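Local coordinates for peptidase M16 domain protein (Alicyclobacillus acidocaldarius subsp. acidocaldarius DSM 446, PDB 4XEA) that probably hydrolyses peptide bonds as a metal-dependent peptidase of the M16 family, and binds a nickel ion in the crystal, at residues A[44-49]-A[53-58]; A[288-293]-A[297-302]; A[12-17]-A[209-214]; A[275-280]-A[392-397]; A[3-8]-A[362-367]. One frame throughout, in Å; residues are numbered along the deposited sequence.

Interaction 1: residues A[44-49]-A[53-58]; sequences RAFRTD and HEMPDG
Ala45 and Phe46 run antiparallel to His53 and Glu54, the end-to-end directions of the touching parts 155° apart, with Phe46 and His53 forming a hydrogen-bonded pair and Ala45 and Glu54 the non-hydrogen-bonded pair beside it. His53 N donates to Phe46 O at 2.7 Å, and the return bond runs from Phe46 N to His53 O. One step on, Met55 N reaches Arg44 O at 2.9 Å. With CG set between its backbone N and carbonyl carbon (chi1 56°), Phe46 brings its ring up against the His53 side chain, whose CB sits over one face, 4.2 Å from the ring centroid. Met55 CG closes on Phe46 CE1 at 3.9 Å. The two strands form a tight beta hairpin, and strand 227-229 pairs with the other edge of strand 45-48, through Ala45 and Arg47, to complete a small three-stranded sheet backed by helix 178-188. Beyond the paired residues, Arg44 grips the Asp57 carboxylate side-on. Its NE meets OD1 of Asp57 at 3.0 Å on the syn side, while NH2 takes the syn lone pair of Asp57 OD2 at 2.8 Å. The two flat groups are twisted 47° against each other; OD1 lies near the guanidinium plane, while OD2 is tilted from it. A water links Thr48 O to His53 NE2. Gly58 stands at the N-cap position of helix 59-66, which carries the nickel ligands His61 and His65.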
# COMPACT_ATOMS: atom_id res chain seq x y z
N ARG A 44 -27.65 7.30 -11.49
CA ARG A 44 -28.82 6.45 -11.65
C ARG A 44 -29.80 7.01 -12.70
O ARG A 44 -30.43 6.26 -13.43
CB ARG A 44 -29.54 6.33 -10.30
CG ARG A 44 -30.80 5.50 -10.31
CD ARG A 44 -31.56 5.64 -8.99
NE ARG A 44 -30.90 4.94 -7.90
CZ ARG A 44 -31.13 5.14 -6.60
NH1 ARG A 44 -31.97 6.11 -6.20
NH2 ARG A 44 -30.47 4.41 -5.70
N ALA A 45 -29.98 8.33 -12.71
CA ALA A 45 -30.96 8.93 -13.60
C ALA A 45 -30.32 10.06 -14.40
O ALA A 45 -29.40 10.77 -13.92
CB ALA A 45 -32.17 9.47 -12.78
N PHE A 46 -30.84 10.25 -15.60
CA PHE A 46 -30.28 11.21 -16.52
C PHE A 46 -31.24 11.39 -17.69
O PHE A 46 -32.12 10.57 -17.94
CB PHE A 46 -28.89 10.78 -17.03
CG PHE A 46 -28.87 9.42 -17.68
CD1 PHE A 46 -28.71 8.28 -16.91
CD2 PHE A 46 -29.03 9.29 -19.07
CE1 PHE A 46 -28.71 7.02 -17.51
CE2 PHE A 46 -29.00 8.05 -19.68
CZ PHE A 46 -28.84 6.90 -18.89
N ARG A 47 -31.04 12.50 -18.39
CA ARG A 47 -31.76 12.79 -19.62
C ARG A 47 -30.74 12.90 -20.73
O ARG A 47 -29.67 13.52 -20.56
CB ARG A 47 -32.48 14.13 -19.53
CG ARG A 47 -33.28 14.50 -20.80
CD ARG A 47 -33.42 16.05 -20.89
NE ARG A 47 -34.29 16.47 -21.98
CZ ARG A 47 -35.62 16.39 -21.93
NH1 ARG A 47 -36.23 15.92 -20.84
NH2 ARG A 47 -36.33 16.80 -22.97
N THR A 48 -31.05 12.28 -21.87
CA THR A 48 -30.18 12.34 -23.03
C THR A 48 -31.05 12.08 -24.26
O THR A 48 -32.09 11.42 -24.17
CB THR A 48 -29.02 11.33 -22.96
OG1 THR A 48 -28.02 11.67 -23.92
CG2 THR A 48 -29.51 9.90 -23.23
N ASP A 49 -30.68 12.72 -25.37
CA ASP A 49 -31.41 12.64 -26.63
C ASP A 49 -32.90 12.79 -26.38
O ASP A 49 -33.72 12.10 -26.97
CB ASP A 49 -31.09 11.34 -27.38
CG ASP A 49 -31.63 11.35 -28.83
OD1 ASP A 49 -31.27 12.26 -29.61
OD2 ASP A 49 -32.46 10.48 -29.18
N HIS A 53 -34.28 8.93 -18.27
CA HIS A 53 -34.06 7.54 -17.90
C HIS A 53 -33.77 7.39 -16.41
O HIS A 53 -33.10 8.23 -15.78
CB HIS A 53 -32.90 6.97 -18.70
CG HIS A 53 -33.10 7.05 -20.18
ND1 HIS A 53 -33.91 6.17 -20.88
CD2 HIS A 53 -32.54 7.86 -21.11
CE1 HIS A 53 -33.85 6.45 -22.17
NE2 HIS A 53 -33.04 7.48 -22.34
N GLU A 54 -34.31 6.32 -15.84
CA GLU A 54 -34.00 5.90 -14.50
C GLU A 54 -33.57 4.43 -14.53
O GLU A 54 -34.35 3.55 -14.90
CB GLU A 54 -35.19 6.08 -13.59
CG GLU A 54 -34.84 5.77 -12.14
CD GLU A 54 -35.40 6.80 -11.17
OE1 GLU A 54 -35.84 6.37 -10.08
OE2 GLU A 54 -35.40 8.01 -11.50
N MSE A 55 -32.32 4.18 -14.18
CA MSE A 55 -31.73 2.88 -14.35
C MSE A 55 -31.77 2.12 -13.06
O MSE A 55 -31.80 2.72 -11.99
CB MSE A 55 -30.27 3.02 -14.75
CG MSE A 55 -30.02 3.68 -16.07
SE MSE A 55 -30.57 2.60 -17.59
CE MSE A 55 -32.32 3.31 -17.91
N PRO A 56 -31.67 0.78 -13.15
CA PRO A 56 -31.35 0.01 -11.98
C PRO A 56 -29.95 0.32 -11.53
O PRO A 56 -29.08 0.60 -12.36
CB PRO A 56 -31.40 -1.45 -12.48
CG PRO A 56 -32.10 -1.40 -13.78
CD PRO A 56 -31.79 -0.06 -14.35
N ASP A 57 -29.72 0.25 -10.22
CA ASP A 57 -28.39 0.46 -9.70
C ASP A 57 -27.44 -0.63 -10.17
O ASP A 57 -27.83 -1.79 -10.32
CB ASP A 57 -28.44 0.55 -8.18
CG ASP A 57 -29.00 1.90 -7.71
OD1 ASP A 57 -28.70 2.94 -8.34
OD2 ASP A 57 -29.76 1.91 -6.73
N GLY A 58 -26.18 -0.25 -10.42
CA GLY A 58 -25.16 -1.23 -10.75
C GLY A 58 -24.55 -1.10 -12.12
O GLY A 58 -23.64 -1.84 -12.44
O HOH W 1 -32.32 8.66 -24.90

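Interaction 2: residues A[288-293]-A[297-302]; sequences AFYQSL and GLVDKG
Leu293 O receives Leu298 N at 2.9 Å, the long backward bond of a Schellman motif that ends helix 288-295. Gly297 makes the reversal with a positive phi of 66°, and the chain then leaves as an irregular loop. The motif has the apolar contact expected of it: Leu293 CD2 meets Leu298 CD1 at 3.7 Å, the two side chains crossing at about a right angle. Val299 lies next to them, its CG2 3.8 Å from Leu293 CB and slightly farther from Tyr290 CE1. One turn back along the helix, Tyr290 has CG trans to its backbone N (chi1 169°), which carries the ring out to the loop until OH rests 3.5 Å from Lys301 CG. Asp300 closes an Asx turn, OD1 accepting from Gly302 N at 3.0 Å, and its OD2 is held by Asn321 of strand 314-321. Leu293 and Leu298 both pack on helix 325-342, whose Arg331 also bonds Ser292, and the loop runs on into strand 304-309.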
# COMPACT_ATOMS: atom_id res chain seq x y z
N ALA A 288 -2.40 15.81 19.52
CA ALA A 288 -2.48 15.44 20.93
C ALA A 288 -3.78 14.67 21.23
O ALA A 288 -3.78 13.77 22.08
CB ALA A 288 -2.34 16.69 21.85
N PHE A 289 -4.87 15.00 20.54
CA PHE A 289 -6.13 14.26 20.73
C PHE A 289 -5.92 12.79 20.38
O PHE A 289 -6.18 11.92 21.20
CB PHE A 289 -7.26 14.86 19.89
CG PHE A 289 -8.58 14.11 20.01
CD1 PHE A 289 -9.28 14.08 21.22
CD2 PHE A 289 -9.14 13.47 18.92
CE1 PHE A 289 -10.49 13.41 21.35
CE2 PHE A 289 -10.38 12.82 19.02
CZ PHE A 289 -11.05 12.79 20.26
N TYR A 290 -5.42 12.52 19.17
CA TYR A 290 -5.15 11.13 18.77
C TYR A 290 -4.16 10.41 19.75
O TYR A 290 -4.35 9.25 20.11
CB TYR A 290 -4.59 11.07 17.36
CG TYR A 290 -4.04 9.71 17.00
CD1 TYR A 290 -4.87 8.71 16.49
CD2 TYR A 290 -2.69 9.43 17.16
CE1 TYR A 290 -4.36 7.46 16.17
CE2 TYR A 290 -2.17 8.20 16.83
CZ TYR A 290 -3.00 7.21 16.34
OH TYR A 290 -2.45 5.99 16.04
N GLN A 291 -3.10 11.11 20.17
CA GLN A 291 -2.10 10.51 21.06
C GLN A 291 -2.73 10.18 22.42
O GLN A 291 -2.41 9.16 23.04
CB GLN A 291 -0.88 11.42 21.21
CG GLN A 291 -0.09 11.64 19.89
CD GLN A 291 1.00 10.58 19.62
OE1 GLN A 291 1.46 9.87 20.52
NE2 GLN A 291 1.43 10.49 18.36
N SER A 292 -3.63 11.04 22.87
CA SER A 292 -4.34 10.81 24.13
C SER A 292 -5.29 9.60 24.01
O SER A 292 -5.38 8.78 24.93
CB SER A 292 -5.11 12.07 24.55
OG SER A 292 -6.08 11.78 25.55
N LEU A 293 -5.97 9.47 22.87
CA LEU A 293 -6.85 8.32 22.65
C LEU A 293 -6.06 7.03 22.57
O LEU A 293 -6.50 6.01 23.08
CB LEU A 293 -7.64 8.47 21.35
CG LEU A 293 -8.73 9.53 21.29
CD1 LEU A 293 -9.29 9.59 19.88
CD2 LEU A 293 -9.85 9.27 22.31
N GLY A 297 -5.81 3.61 25.07
CA GLY A 297 -6.30 2.37 24.45
C GLY A 297 -7.69 2.45 23.84
O GLY A 297 -8.33 1.42 23.63
N LEU A 298 -8.17 3.66 23.54
CA LEU A 298 -9.49 3.86 22.93
C LEU A 298 -9.50 3.67 21.40
O LEU A 298 -10.57 3.45 20.83
CB LEU A 298 -10.06 5.25 23.31
CG LEU A 298 -10.46 5.51 24.76
CD1 LEU A 298 -10.89 6.96 24.99
CD2 LEU A 298 -11.58 4.57 25.18
N VAL A 299 -8.32 3.77 20.77
CA VAL A 299 -8.12 3.52 19.35
C VAL A 299 -6.83 2.71 19.10
O VAL A 299 -6.05 2.50 20.02
CB VAL A 299 -7.98 4.84 18.54
CG1 VAL A 299 -9.27 5.67 18.63
CG2 VAL A 299 -6.79 5.64 19.03
N ASP A 300 -6.62 2.26 17.86
CA ASP A 300 -5.32 1.74 17.43
C ASP A 300 -4.81 2.57 16.25
O ASP A 300 -5.43 3.57 15.89
CB ASP A 300 -5.36 0.22 17.13
CG ASP A 300 -6.35 -0.16 16.02
OD1 ASP A 300 -6.52 0.59 15.06
OD2 ASP A 300 -6.95 -1.24 16.12
N LYS A 301 -3.67 2.19 15.66
CA LYS A 301 -3.08 2.97 14.55
C LYS A 301 -3.84 2.96 13.23
O LYS A 301 -3.47 3.70 12.31
CB LYS A 301 -1.63 2.52 14.28
CG LYS A 301 -0.61 3.18 15.19
CD LYS A 301 -0.19 2.30 16.37
CE LYS A 301 1.04 2.87 17.08
NZ LYS A 301 1.45 2.08 18.29
N GLY A 302 -4.87 2.13 13.11
CA GLY A 302 -5.77 2.14 11.95
C GLY A 302 -6.89 3.18 12.05
O GLY A 302 -7.68 3.35 11.13

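Interaction 3: residues A[12-17]-A[209-214]; sequences WRLQNG and HVIEEN
Trp12 and Glu212 supply the one hydrogen bond between segments 12-17 and 209-214: the indole NE1 donates to OE1 at 2.8 Å. The bond is far from ideal in shape. Its N-H...O angle is 144°, the acceptor is tilted from the indole plane, and the donor comes from above the carboxylate plane. Glu212 gets its head group there by bending at chi2 (-91°), which turns the carboxylate toward the strand; OE1 has a second, weak partner in a glycerol molecule, probably from the crystallisation liquor. Apolar contact is made by Leu14. Its CD1 touches Ile211 CG2 at 4.0 Å, the side chains crossing at about a right angle, while its other methyl, CD2, lies against the Glu212 carboxylate, 3.3 Å from OE2. Polar and apolar contacts thus share one glutamate. No backbone bond joins the two segments; Trp12 pairs with Val20 of strand 19-24, and the type I turn is closed by Gly17 N on Leu14 O at 3.0 Å. Ile211 also packs on Val20 and on Val109 and Leu113 of helix 105-116. The arrangement is that of an alpha/beta layer: helix 204-216 lies against the hairpin of strands 10-13 and 19-24, at the outer border of a six-stranded mixed sheet.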
# COMPACT_ATOMS: atom_id res chain seq x y z
N TRP A 12 -4.22 18.99 -24.21
CA TRP A 12 -4.98 19.46 -25.35
C TRP A 12 -6.26 18.63 -25.51
O TRP A 12 -6.51 17.70 -24.71
CB TRP A 12 -4.11 19.48 -26.63
CG TRP A 12 -3.95 18.19 -27.33
CD1 TRP A 12 -4.52 17.83 -28.52
CD2 TRP A 12 -3.10 17.11 -26.95
NE1 TRP A 12 -4.09 16.58 -28.90
CE2 TRP A 12 -3.22 16.11 -27.94
CE3 TRP A 12 -2.24 16.88 -25.86
CZ2 TRP A 12 -2.52 14.90 -27.87
CZ3 TRP A 12 -1.55 15.68 -25.80
CH2 TRP A 12 -1.70 14.71 -26.80
N ARG A 13 -7.11 19.04 -26.44
CA ARG A 13 -8.41 18.40 -26.68
C ARG A 13 -8.51 17.96 -28.14
O ARG A 13 -8.27 18.77 -29.04
CB ARG A 13 -9.56 19.35 -26.32
CG ARG A 13 -10.94 18.70 -26.41
CD ARG A 13 -12.12 19.66 -26.17
NE ARG A 13 -11.96 20.47 -24.94
CZ ARG A 13 -12.52 20.27 -23.76
NH1 ARG A 13 -13.31 19.24 -23.52
NH2 ARG A 13 -12.28 21.15 -22.77
N LEU A 14 -8.87 16.70 -28.37
CA LEU A 14 -8.95 16.17 -29.74
C LEU A 14 -10.22 16.62 -30.44
O LEU A 14 -11.15 17.12 -29.80
CB LEU A 14 -8.89 14.63 -29.74
CG LEU A 14 -7.74 13.96 -28.94
CD1 LEU A 14 -8.01 12.49 -28.77
CD2 LEU A 14 -6.42 14.17 -29.60
N GLN A 15 -10.26 16.37 -31.74
CA GLN A 15 -11.42 16.72 -32.54
C GLN A 15 -12.68 16.08 -31.95
O GLN A 15 -13.72 16.70 -31.96
CB GLN A 15 -11.18 16.30 -34.02
CG GLN A 15 -12.28 16.72 -35.01
CD GLN A 15 -13.53 15.83 -34.95
OE1 GLN A 15 -13.48 14.67 -34.50
NE2 GLN A 15 -14.66 16.38 -35.40
N ASN A 16 -12.57 14.87 -31.37
CA ASN A 16 -13.77 14.16 -30.88
C ASN A 16 -14.18 14.56 -29.46
O ASN A 16 -15.10 14.00 -28.87
CB ASN A 16 -13.59 12.64 -31.01
CG ASN A 16 -12.47 12.10 -30.12
OD1 ASN A 16 -11.96 12.80 -29.26
ND2 ASN A 16 -12.11 10.84 -30.32
N GLY A 17 -13.47 15.52 -28.89
CA GLY A 17 -13.81 16.06 -27.57
C GLY A 17 -12.99 15.49 -26.42
O GLY A 17 -13.11 15.96 -25.30
N HIS A 209 1.01 11.55 -31.15
CA HIS A 209 0.71 11.17 -32.53
C HIS A 209 -0.06 9.84 -32.59
O HIS A 209 -1.00 9.70 -33.35
CB HIS A 209 2.05 11.10 -33.29
CG HIS A 209 1.93 10.73 -34.73
ND1 HIS A 209 1.35 11.56 -35.67
CD2 HIS A 209 2.36 9.64 -35.40
CE1 HIS A 209 1.42 10.98 -36.86
NE2 HIS A 209 2.03 9.81 -36.72
N VAL A 210 0.33 8.87 -31.78
CA VAL A 210 -0.40 7.59 -31.71
C VAL A 210 -1.88 7.79 -31.29
O VAL A 210 -2.81 7.15 -31.83
CB VAL A 210 0.27 6.64 -30.69
CG1 VAL A 210 -0.61 5.41 -30.42
CG2 VAL A 210 1.66 6.23 -31.16
N ILE A 211 -2.11 8.69 -30.33
CA ILE A 211 -3.46 8.90 -29.82
C ILE A 211 -4.29 9.54 -30.94
O ILE A 211 -5.37 9.06 -31.24
CB ILE A 211 -3.49 9.78 -28.52
CG1 ILE A 211 -2.77 9.11 -27.36
CG2 ILE A 211 -4.94 10.07 -28.07
CD1 ILE A 211 -2.36 10.06 -26.25
N GLU A 212 -3.74 10.59 -31.59
CA GLU A 212 -4.46 11.32 -32.66
C GLU A 212 -4.78 10.36 -33.81
O GLU A 212 -5.89 10.36 -34.33
CB GLU A 212 -3.62 12.48 -33.22
CG GLU A 212 -3.25 13.60 -32.22
CD GLU A 212 -4.24 14.73 -32.15
OE1 GLU A 212 -3.89 15.76 -31.54
OE2 GLU A 212 -5.38 14.61 -32.67
N GLU A 213 -3.82 9.53 -34.17
CA GLU A 213 -4.02 8.57 -35.26
C GLU A 213 -5.06 7.52 -34.92
O GLU A 213 -5.90 7.18 -35.74
CB GLU A 213 -2.69 7.92 -35.68
CG GLU A 213 -1.84 8.84 -36.51
CD GLU A 213 -2.49 9.16 -37.86
OE1 GLU A 213 -3.32 10.10 -37.93
OE2 GLU A 213 -2.18 8.46 -38.84
N ASN A 214 -5.02 7.01 -33.69
CA ASN A 214 -5.99 6.03 -33.24
C ASN A 214 -7.41 6.58 -33.28
O ASN A 214 -8.33 5.90 -33.74
CB ASN A 214 -5.64 5.58 -31.80
CG ASN A 214 -6.56 4.49 -31.29
OD1 ASN A 214 -7.72 4.74 -30.96
ND2 ASN A 214 -6.03 3.27 -31.19

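Interaction 4: residues A[275-280]-A[392-397]; sequences MTILLD and AVLQTM
Ile277 reaches from helix 265-283 toward Leu394 and Met397 at the end of helix 387-396, and the whole contact turns on this one side chain. Its CA-CB bond already heads across the gap. From CB the chain continues to CG1, placed opposite the carbonyl carbon (chi1 -63°), where it comes within 4.1 Å of Leu394 CD2. CD1, at the far end, meets two residues. CD1 of Ile277 lies 3.8 Å from Leu394 CD2, the two side chains meeting at a slant, and 3.9 Å from Met397 CE. With the selenomethionine at 397 the meeting is tip to tip. Its first torsion (chi1 170°) brings CG to 4.1 Å from Ile277 CD1, and bends at the next two torsions return CE to the same methyl. No hydrogen bond passes between the segments; the contact is apolar, largely methyl against methyl, and all three residues are buried. At the helix end Thr396 OG1 donates to Ala392 O at 2.7 Å, and Thr396 N approaches the same oxygen from the opposite face of the carbonyl plane. Arg353 of helix 346-363 ties down Leu394 O and Met397 O together. Leu394 further packs on Ile356 and Met357 of that helix, while Met275 and Leu278 pack on helix 399-409, and Met275 and Leu279 on strand 304-309.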
# COMPACT_ATOMS: atom_id res chain seq x y z
N MSE A 275 -10.40 20.47 4.02
CA MSE A 275 -10.74 19.38 4.93
C MSE A 275 -9.53 18.47 5.23
O MSE A 275 -9.40 17.92 6.33
CB MSE A 275 -11.91 18.56 4.39
CG MSE A 275 -13.25 19.26 4.44
SE MSE A 275 -13.74 19.81 6.21
CE MSE A 275 -13.98 18.02 7.00
N THR A 276 -8.64 18.29 4.26
CA THR A 276 -7.50 17.40 4.47
C THR A 276 -6.69 18.00 5.64
O THR A 276 -6.30 17.27 6.57
CB THR A 276 -6.66 17.24 3.18
OG1 THR A 276 -7.50 16.67 2.17
CG2 THR A 276 -5.46 16.33 3.37
N ILE A 277 -6.48 19.33 5.60
CA ILE A 277 -5.71 20.01 6.63
C ILE A 277 -6.43 19.94 7.96
O ILE A 277 -5.83 19.56 8.97
CB ILE A 277 -5.41 21.49 6.29
CG1 ILE A 277 -4.54 21.58 5.04
CG2 ILE A 277 -4.69 22.16 7.47
CD1 ILE A 277 -4.71 22.89 4.26
N LEU A 278 -7.73 20.27 7.95
CA LEU A 278 -8.54 20.29 9.17
C LEU A 278 -8.63 18.95 9.89
O LEU A 278 -8.48 18.89 11.11
CB LEU A 278 -9.93 20.84 8.87
CG LEU A 278 -10.86 21.20 10.02
CD1 LEU A 278 -10.19 22.13 11.01
CD2 LEU A 278 -12.16 21.82 9.49
N LEU A 279 -8.90 17.90 9.14
CA LEU A 279 -9.00 16.55 9.70
C LEU A 279 -7.67 16.05 10.28
O LEU A 279 -7.65 15.37 11.30
CB LEU A 279 -9.55 15.58 8.66
CG LEU A 279 -11.00 15.83 8.28
CD1 LEU A 279 -11.46 14.81 7.18
CD2 LEU A 279 -11.95 15.78 9.50
N ASP A 280 -6.56 16.43 9.64
CA ASP A 280 -5.25 16.10 10.20
C ASP A 280 -5.03 16.82 11.53
O ASP A 280 -4.53 16.20 12.49
CB ASP A 280 -4.10 16.41 9.23
CG ASP A 280 -2.75 16.12 9.84
OD1 ASP A 280 -2.41 14.94 10.12
OD2 ASP A 280 -2.03 17.09 10.10
N ALA A 392 -1.38 26.11 -4.38
CA ALA A 392 -1.74 27.48 -4.05
C ALA A 392 -2.81 27.57 -2.94
O ALA A 392 -2.74 28.46 -2.10
CB ALA A 392 -2.17 28.29 -5.32
N VAL A 393 -3.77 26.64 -2.91
CA VAL A 393 -4.74 26.59 -1.81
C VAL A 393 -4.04 26.24 -0.48
O VAL A 393 -4.34 26.82 0.55
CB VAL A 393 -5.94 25.63 -2.10
CG1 VAL A 393 -6.84 25.49 -0.87
CG2 VAL A 393 -6.74 26.16 -3.28
N LEU A 394 -3.06 25.34 -0.53
CA LEU A 394 -2.30 24.96 0.65
C LEU A 394 -1.48 26.12 1.22
O LEU A 394 -1.31 26.19 2.43
CB LEU A 394 -1.36 23.78 0.36
CG LEU A 394 -2.03 22.42 0.25
CD1 LEU A 394 -1.24 21.47 -0.64
CD2 LEU A 394 -2.23 21.81 1.62
N GLN A 395 -0.98 27.01 0.35
CA GLN A 395 -0.21 28.19 0.74
C GLN A 395 -1.05 29.31 1.31
O GLN A 395 -0.62 30.00 2.22
CB GLN A 395 0.53 28.78 -0.47
CG GLN A 395 1.65 27.94 -1.04
CD GLN A 395 2.19 28.51 -2.36
OE1 GLN A 395 1.43 29.07 -3.16
NE2 GLN A 395 3.48 28.35 -2.58
N THR A 396 -2.25 29.49 0.75
CA THR A 396 -3.06 30.67 1.02
C THR A 396 -4.19 30.41 2.03
O THR A 396 -4.76 31.34 2.60
CB THR A 396 -3.64 31.23 -0.29
OG1 THR A 396 -4.46 30.22 -0.90
CG2 THR A 396 -2.52 31.62 -1.23
N MSE A 397 -4.52 29.15 2.24
CA MSE A 397 -5.49 28.77 3.27
C MSE A 397 -5.25 29.51 4.61
O MSE A 397 -4.09 29.64 5.04
CB MSE A 397 -5.36 27.28 3.45
CG MSE A 397 -6.08 26.77 4.58
SE MSE A 397 -7.89 26.51 4.13
CE MSE A 397 -7.87 24.93 5.24

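Interaction 5: residues A[3-8]-A[362-367]; sequences LELPFE and MSLDQN
Gln366 N bonds Ser363 O at 3.0 Å, closing the type I turn that holds Leu364 out toward Leu3 and Leu5. The turn is the elbow between helix 346-363 and helix 367-379, with Gln366 standing at the N-cap of the second, and the irregular start of the chain passes over it. Leu364 brings the same methyl to both leucines. Its CD1 meets Leu3 CD2 at 3.9 Å, the two side chains reaching for each other tip to tip, and touches Leu5 CD2 at 4.2 Å, where they cross at about a right angle. Leu3 achieves this with CG trans to its backbone N (chi1 173°), which directs the side chain toward the turn, where CD2 makes the contact. Phe369 and Leu370 of helix 367-379, and Phe387 of helix 387-396, also pack on Leu364, so that the N-terminal residues add to an apolar cluster drawn from two further helices. The other side of the turn faces the second subunit: Asp365 OD1 and OD2 accept from the backbone N atoms of His29 and Gln30 of that neighbouring chain. One carboxylate thus spans two successive peptide N-H groups across the interface, while the apolar contact remains within the chain. Phe7 extends the row of N-terminal side chains: Leu5 CB lies over the centre of its ring, 4.0 Å above the plane, and CE1 of Phe7 at the ring edge lies 4.4 Å from Leu364 O.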
# COMPACT_ATOMS: atom_id res chain seq x y z
N LEU A 3 3.87 26.79 -8.04
CA LEU A 3 4.51 25.47 -8.22
C LEU A 3 5.05 25.30 -9.63
O LEU A 3 4.30 25.42 -10.60
CB LEU A 3 3.53 24.31 -7.93
CG LEU A 3 4.04 22.89 -8.24
CD1 LEU A 3 5.16 22.44 -7.25
CD2 LEU A 3 2.88 21.89 -8.25
N GLU A 4 6.33 24.97 -9.72
CA GLU A 4 6.95 24.59 -10.99
C GLU A 4 7.30 23.12 -10.95
O GLU A 4 8.18 22.70 -10.20
CB GLU A 4 8.22 25.40 -11.25
CG GLU A 4 8.01 26.90 -11.48
CD GLU A 4 7.17 27.24 -12.72
OE1 GLU A 4 6.91 26.34 -13.56
OE2 GLU A 4 6.76 28.42 -12.84
N LEU A 5 6.61 22.32 -11.75
CA LEU A 5 6.95 20.91 -11.84
C LEU A 5 8.20 20.71 -12.69
O LEU A 5 8.43 21.48 -13.62
CB LEU A 5 5.78 20.12 -12.40
CG LEU A 5 4.65 19.99 -11.38
CD1 LEU A 5 3.30 19.71 -12.08
CD2 LEU A 5 4.99 18.94 -10.30
N PRO A 6 9.02 19.69 -12.37
CA PRO A 6 10.26 19.45 -13.12
C PRO A 6 10.07 18.94 -14.55
O PRO A 6 11.02 18.95 -15.34
CB PRO A 6 10.99 18.39 -12.29
CG PRO A 6 10.31 18.36 -10.98
CD PRO A 6 8.90 18.77 -11.22
N PHE A 7 8.86 18.51 -14.89
CA PHE A 7 8.55 17.91 -16.19
C PHE A 7 7.52 18.74 -16.93
O PHE A 7 6.86 19.59 -16.34
CB PHE A 7 7.98 16.51 -15.99
CG PHE A 7 6.89 16.42 -14.93
CD1 PHE A 7 7.19 16.00 -13.63
CD2 PHE A 7 5.57 16.72 -15.24
CE1 PHE A 7 6.17 15.90 -12.65
CE2 PHE A 7 4.54 16.62 -14.26
CZ PHE A 7 4.85 16.21 -12.97
N GLU A 8 7.37 18.47 -18.23
CA GLU A 8 6.36 19.11 -19.06
C GLU A 8 5.00 18.55 -18.72
O GLU A 8 4.88 17.35 -18.42
CB GLU A 8 6.64 18.86 -20.56
CG GLU A 8 5.45 19.24 -21.46
CD GLU A 8 5.75 19.21 -22.96
OE1 GLU A 8 6.54 18.37 -23.41
OE2 GLU A 8 5.12 20.00 -23.68
N MSE A 362 5.57 15.29 -1.93
CA MSE A 362 6.12 13.93 -2.10
C MSE A 362 5.28 13.06 -3.03
O MSE A 362 5.82 12.29 -3.81
CB MSE A 362 6.31 13.23 -0.75
CG MSE A 362 7.26 13.97 0.16
SE MSE A 362 7.81 13.04 1.78
CE MSE A 362 6.33 13.36 3.01
N SER A 363 3.97 13.23 -2.96
CA SER A 363 3.03 12.49 -3.81
C SER A 363 3.12 12.87 -5.29
O SER A 363 2.83 12.06 -6.13
CB SER A 363 1.59 12.67 -3.31
OG SER A 363 1.39 11.91 -2.14
N LEU A 364 3.53 14.11 -5.59
CA LEU A 364 3.75 14.56 -6.96
C LEU A 364 4.97 13.89 -7.61
O LEU A 364 5.13 13.96 -8.81
CB LEU A 364 3.94 16.08 -7.02
CG LEU A 364 2.79 16.97 -6.56
CD1 LEU A 364 3.27 18.42 -6.54
CD2 LEU A 364 1.61 16.79 -7.48
N ASP A 365 5.83 13.26 -6.81
CA ASP A 365 6.85 12.33 -7.33
C ASP A 365 6.29 11.06 -8.00
O ASP A 365 7.04 10.36 -8.69
CB ASP A 365 7.76 11.84 -6.21
CG ASP A 365 8.73 12.89 -5.73
OD1 ASP A 365 8.81 13.97 -6.35
OD2 ASP A 365 9.44 12.62 -4.74
N GLN A 366 5.02 10.70 -7.73
CA GLN A 366 4.50 9.37 -8.10
C GLN A 366 3.65 9.44 -9.36
O GLN A 366 2.66 10.18 -9.38
CB GLN A 366 3.60 8.81 -6.98
CG GLN A 366 4.27 8.49 -5.63
CD GLN A 366 5.31 7.39 -5.77
OE1 GLN A 366 5.06 6.37 -6.42
NE2 GLN A 366 6.49 7.59 -5.16
N ASN A 367 3.99 8.65 -10.38
CA ASN A 367 3.17 8.63 -11.61
C ASN A 367 1.70 8.37 -11.28
O ASN A 367 0.86 9.09 -11.79
CB ASN A 367 3.62 7.55 -12.59
CG ASN A 367 4.94 7.88 -13.26
OD1 ASN A 367 5.26 9.04 -13.52
ND2 ASN A 367 5.70 6.85 -13.57

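Overall arrangement
Interaction 4 alone is wholly buried; the other four are partly buried. Polar side-chain bonds cross in interactions 1 and 3, while the side chains of 2 and 5 meet through mainly apolar contacts, as do those of 4. Interaction 2 is local, the end of one helix folding back on itself, and interaction 1 is equally local but built from strands; their centres lie 44 Å apart, on opposite sides of the chain's centre. Each of interactions 4 and 5 packs against a helix of the other: Leu394 on helix 346-363, Leu3 and Leu364 on helix 387-396. Interactions 3 and 5 use adjoining N-terminal residues to reach distant parts of the chain, and of the five only interaction 5 borders the second subunit.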